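Local coordinates for surface protein VspA (PDB 1YJG), which probably helps the relapsing-fever spirochaete evade host immunity, as one of the antigenically distinct, switchable lipoproteins of its outer membrane, at residues 109-121 / 126-138. Residues are numbered along the deposited sequence; the frame is centred on the assembly and turned at random.
Sequences KDADAKTAIDIAD and DKGAEELIKLNTA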
loop_
_atom_site.group_PDB
_atom_site.type_symbol
_atom_site.label_atom_id
_atom_site.label_comp_id
_atom_site.label_asym_id
_atom_site.label_seq_id
_atom_site.Cartn_x
_atom_site.Cartn_y
_atom_site.Cartn_z
ATOM N N LYS A 109 -21.541 -3.101 -7.981
ATOM C CA LYS A 109 -21.294 -2.484 -9.282
ATOM C C LYS A 109 -20.171 -1.451 -9.219
ATOM O O LYS A 109 -19.922 -0.849 -8.171
ATOM C CB LYS A 109 -22.583 -1.874 -9.851
ATOM C CG LYS A 109 -23.557 -2.922 -10.430
ATOM C CD LYS A 109 -24.624 -2.321 -11.353
ATOM C CE LYS A 109 -24.083 -1.970 -12.751
ATOM N NZ LYS A 109 -23.885 -3.176 -13.630
ATOM N N ASP A 110 -19.516 -1.262 -10.363
ATOM C CA ASP A 110 -18.393 -0.339 -10.526
ATOM C C ASP A 110 -18.617 1.061 -9.952
ATOM O O ASP A 110 -17.765 1.579 -9.236
ATOM C CB ASP A 110 -18.011 -0.227 -12.020
ATOM C CG ASP A 110 -17.300 -1.474 -12.546
ATOM O OD1 ASP A 110 -16.982 -2.379 -11.739
ATOM O OD2 ASP A 110 -17.032 -1.644 -13.756
ATOM N N ALA A 111 -19.756 1.664 -10.276
ATOM C CA ALA A 111 -20.086 3.006 -9.803
ATOM C C ALA A 111 -20.143 3.060 -8.283
ATOM O O ALA A 111 -19.661 4.008 -7.681
ATOM C CB ALA A 111 -21.398 3.476 -10.405
ATOM N N ASP A 112 -20.729 2.039 -7.665
ATOM C CA ASP A 112 -20.833 1.989 -6.208
ATOM C C ASP A 112 -19.470 1.737 -5.545
ATOM O O ASP A 112 -19.227 2.217 -4.438
ATOM C CB ASP A 112 -21.888 0.979 -5.766
ATOM C CG ASP A 112 -23.272 1.346 -6.277
ATOM O OD1 ASP A 112 -23.788 2.401 -5.853
ATOM O OD2 ASP A 112 -23.901 0.664 -7.124
ATOM N N ALA A 113 -18.590 0.998 -6.218
ATOM C CA ALA A 113 -17.261 0.727 -5.687
ATOM C C ALA A 113 -16.510 2.058 -5.682
ATOM O O ALA A 113 -15.754 2.337 -4.776
ATOM C CB ALA A 113 -16.530 -0.292 -6.524
ATOM N N LYS A 114 -16.766 2.886 -6.690
ATOM C CA LYS A 114 -16.127 4.184 -6.810
ATOM C C LYS A 114 -16.566 5.149 -5.706
ATOM O O LYS A 114 -15.762 5.966 -5.250
ATOM C CB LYS A 114 -16.365 4.766 -8.199
ATOM C CG LYS A 114 -15.551 4.056 -9.260
ATOM C CD LYS A 114 -16.006 4.421 -10.658
ATOM C CE LYS A 114 -14.985 3.948 -11.695
ATOM N NZ LYS A 114 -15.612 3.284 -12.859
ATOM N N THR A 115 -17.822 5.053 -5.262
ATOM C CA THR A 115 -18.307 5.930 -4.187
ATOM C C THR A 115 -17.614 5.582 -2.871
ATOM O O THR A 115 -17.724 6.317 -1.894
ATOM C CB THR A 115 -19.832 5.851 -3.975
ATOM O OG1 THR A 115 -20.193 4.569 -3.443
ATOM C CG2 THR A 115 -20.606 5.994 -5.304
ATOM N N ALA A 116 -16.925 4.449 -2.836
ATOM C CA ALA A 116 -16.218 4.040 -1.636
ATOM C C ALA A 116 -14.722 4.330 -1.658
ATOM O O ALA A 116 -14.221 4.945 -0.719
ATOM C CB ALA A 116 -16.457 2.550 -1.348
ATOM N N ILE A 117 -14.024 3.932 -2.730
ATOM C CA ILE A 117 -12.557 4.104 -2.835
ATOM C C ILE A 117 -11.930 4.837 -4.029
ATOM O O ILE A 117 -10.704 4.755 -4.211
ATOM C CB ILE A 117 -11.904 2.690 -2.774
ATOM C CG1 ILE A 117 -12.112 1.923 -4.095
ATOM C CG2 ILE A 117 -12.477 1.879 -1.621
ATOM C CD1 ILE A 117 -11.432 0.554 -4.137
ATOM N N ASP A 118 -12.725 5.536 -4.834
ATOM C CA ASP A 118 -12.211 6.263 -6.001
ATOM C C ASP A 118 -12.381 7.774 -5.803
ATOM O O ASP A 118 -13.449 8.314 -6.014
ATOM C CB ASP A 118 -12.917 5.784 -7.288
ATOM C CG ASP A 118 -12.143 6.156 -8.558
ATOM O OD1 ASP A 118 -12.216 5.417 -9.551
ATOM O OD2 ASP A 118 -11.429 7.164 -8.656
ATOM N N ILE A 119 -11.307 8.444 -5.398
ATOM C CA ILE A 119 -11.334 9.883 -5.146
ATOM C C ILE A 119 -11.357 10.731 -6.413
ATOM O O ILE A 119 -11.807 11.867 -6.383
ATOM C CB ILE A 119 -10.119 10.324 -4.256
ATOM C CG1 ILE A 119 -8.795 10.233 -5.019
ATOM C CG2 ILE A 119 -10.035 9.514 -2.954
ATOM C CD1 ILE A 119 -7.669 11.040 -4.359
ATOM N N ALA A 120 -10.864 10.180 -7.517
ATOM C CA ALA A 120 -10.806 10.898 -8.784
ATOM C C ALA A 120 -12.074 10.837 -9.631
ATOM O O ALA A 120 -12.283 11.709 -10.481
ATOM C CB ALA A 120 -9.617 10.387 -9.599
ATOM N N ASP A 121 -12.925 9.842 -9.396
ATOM C CA ASP A 121 -14.149 9.697 -10.184
ATOM C C ASP A 121 -15.104 10.876 -10.013
ATOM O O ASP A 121 -15.223 11.421 -8.919
ATOM C CB ASP A 121 -14.857 8.382 -9.850
ATOM C CG ASP A 121 -16.155 8.208 -10.621
ATOM O OD1 ASP A 121 -17.221 8.249 -9.980
ATOM O OD2 ASP A 121 -16.206 8.050 -11.863
ATOM N N ASP A 126 -20.462 9.054 -1.565
ATOM C CA ASP A 126 -21.253 8.769 -0.367
ATOM C C ASP A 126 -21.076 7.448 0.384
ATOM O O ASP A 126 -21.793 7.217 1.352
ATOM C CB ASP A 126 -22.740 8.985 -0.694
ATOM C CG ASP A 126 -23.328 7.854 -1.499
ATOM O OD1 ASP A 126 -22.832 7.580 -2.610
ATOM O OD2 ASP A 126 -24.283 7.176 -1.086
ATOM N N LYS A 127 -20.139 6.600 -0.034
ATOM C CA LYS A 127 -19.895 5.320 0.645
ATOM C C LYS A 127 -18.426 5.167 1.108
ATOM O O LYS A 127 -17.883 4.061 1.134
ATOM C CB LYS A 127 -20.320 4.139 -0.233
ATOM C CG LYS A 127 -21.764 4.230 -0.746
ATOM C CD LYS A 127 -22.197 2.965 -1.500
ATOM C CE LYS A 127 -23.357 3.242 -2.450
ATOM N NZ LYS A 127 -22.949 4.051 -3.638
ATOM N N GLY A 128 -17.791 6.284 1.462
ATOM C CA GLY A 128 -16.414 6.295 1.934
ATOM C C GLY A 128 -15.406 7.125 1.155
ATOM O O GLY A 128 -14.402 7.531 1.709
ATOM N N ALA A 129 -15.654 7.388 -0.121
ATOM C CA ALA A 129 -14.706 8.167 -0.931
ATOM C C ALA A 129 -14.476 9.603 -0.405
ATOM O O ALA A 129 -13.359 10.115 -0.475
ATOM C CB ALA A 129 -15.105 8.152 -2.399
ATOM N N GLU A 130 -15.520 10.237 0.129
ATOM C CA GLU A 130 -15.391 11.586 0.669
ATOM C C GLU A 130 -14.422 11.561 1.840
ATOM O O GLU A 130 -13.558 12.418 1.951
ATOM C CB GLU A 130 -16.741 12.118 1.140
ATOM C CG GLU A 130 -16.693 13.478 1.829
ATOM C CD GLU A 130 -16.372 14.639 0.887
ATOM O OE1 GLU A 130 -16.361 15.793 1.364
ATOM O OE2 GLU A 130 -16.133 14.419 -0.323
ATOM N N GLU A 131 -14.569 10.550 2.697
ATOM C CA GLU A 131 -13.727 10.387 3.873
ATOM C C GLU A 131 -12.277 10.098 3.448
ATOM O O GLU A 131 -11.328 10.517 4.107
ATOM C CB GLU A 131 -14.271 9.267 4.775
ATOM C CG GLU A 131 -15.579 9.583 5.517
ATOM C CD GLU A 131 -16.851 9.427 4.673
ATOM O OE1 GLU A 131 -16.774 8.976 3.511
ATOM O OE2 GLU A 131 -17.954 9.756 5.174
ATOM N N LEU A 132 -12.129 9.363 2.352
ATOM C CA LEU A 132 -10.834 8.993 1.803
ATOM C C LEU A 132 -10.124 10.225 1.270
ATOM O O LEU A 132 -8.893 10.322 1.378
ATOM C CB LEU A 132 -11.002 7.935 0.722
ATOM C CG LEU A 132 -9.734 7.398 0.067
ATOM C CD1 LEU A 132 -8.787 6.791 1.115
ATOM C CD2 LEU A 132 -10.124 6.390 -0.997
ATOM N N ILE A 133 -10.895 11.166 0.713
ATOM C CA ILE A 133 -10.338 12.413 0.191
ATOM C C ILE A 133 -9.764 13.216 1.353
ATOM O O ILE A 133 -8.668 13.763 1.254
ATOM C CB ILE A 133 -11.413 13.249 -0.548
ATOM C CG1 ILE A 133 -11.620 12.709 -1.963
ATOM C CG2 ILE A 133 -11.028 14.746 -0.596
ATOM C CD1 ILE A 133 -12.839 13.309 -2.688
ATOM N N LYS A 134 -10.526 13.299 2.445
ATOM C CA LYS A 134 -10.099 14.029 3.642
ATOM C C LYS A 134 -8.872 13.349 4.251
ATOM O O LYS A 134 -7.977 14.008 4.758
ATOM C CB LYS A 134 -11.236 14.119 4.679
ATOM C CG LYS A 134 -12.488 14.842 4.145
ATOM C CD LYS A 134 -13.502 15.225 5.238
ATOM C CE LYS A 134 -14.522 16.263 4.739
ATOM N NZ LYS A 134 -15.924 15.738 4.765
ATOM N N LEU A 135 -8.825 12.024 4.166
ATOM C CA LEU A 135 -7.709 11.253 4.700
ATOM C C LEU A 135 -6.439 11.579 3.927
ATOM O O LEU A 135 -5.350 11.632 4.510
ATOM C CB LEU A 135 -8.014 9.763 4.594
ATOM C CG LEU A 135 -6.952 8.732 4.948
ATOM C CD1 LEU A 135 -6.411 8.960 6.339
ATOM C CD2 LEU A 135 -7.544 7.325 4.821
ATOM N N ASN A 136 -6.593 11.779 2.613
ATOM C CA ASN A 136 -5.483 12.113 1.724
ATOM C C ASN A 136 -4.964 13.512 2.049
ATOM O O ASN A 136 -3.766 13.746 2.134
ATOM C CB ASN A 136 -5.916 12.049 0.249
ATOM C CG ASN A 136 -5.688 10.672 -0.381
ATOM O OD1 ASN A 136 -4.631 10.411 -0.951
ATOM N ND2 ASN A 136 -6.689 9.798 -0.295
ATOM N N THR A 137 -5.884 14.450 2.208
ATOM C CA THR A 137 -5.533 15.828 2.531
ATOM C C THR A 137 -4.770 15.868 3.848
ATOM O O THR A 137 -3.753 16.544 3.970
ATOM C CB THR A 137 -6.813 16.670 2.686
ATOM O OG1 THR A 137 -7.411 16.890 1.403
ATOM C CG2 THR A 137 -6.508 18.072 3.208
ATOM N N ALA A 138 -5.281 15.133 4.828
ATOM C CA ALA A 138 -4.692 15.076 6.157
ATOM C C ALA A 138 -3.305 14.458 6.201
ATOM O O ALA A 138 -2.423 14.957 6.906
ATOM C CB ALA A 138 -5.632 14.326 7.093
#
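The peptide carbonyl of Thr115 receives a donor on each face of its plane: Ala129 N on one, at 2.9 Å from Thr115 O, and Lys127 N on the opposite one, at 3.1 Å. With an N-H...O angle of 160° the first bond is the straighter. In the helical bundle of this Vsp core, these bonds join the C-terminal part of helix 110-117 to the start of helix 129-155, two consecutive helices whose directions differ by 35°. The carboxylate of Asp112 is met at OD1, whose anti lone pair, away from OD2, takes Lys127 NZ at 2.9 Å in a salt bridge. The same ammonium bonds Thr115 OG1, 2.8 Å from NZ, after the lysine chain has run over that hydroxyl and bent at its last torsion. Thr115 OG1 in turn donates to Asp112 O; chi1 of 68° places the hydroxyl between its own N and carbonyl carbon, turned back to that acceptor. Asp126 OD1 adds a long salt bridge to the ammonium, so two carboxylates probably stabilise its charge. Just before helix 129-155, Gly128 is the N-cap residue, and its positive phi lets the backbone turn into the helix close against Ala116 O, which lies 3.1 Å from Gly128 C. Beyond the turn the contact becomes apolar. Ile119 crosses Leu132 at about a right angle, its CG2 branch 3.7 Å from Leu132 CD2, while Ile24 of helix 2-28 also packs on Leu132. One turn further on, Asn136 ND2 is tied back to Leu132 O and Lys22 holds its OD1, so both polar atoms of the amide are bonded, which probably limits its rotation. Ile133 also packs against Ile119, with its CG1 3.6 Å from Ile119 CB.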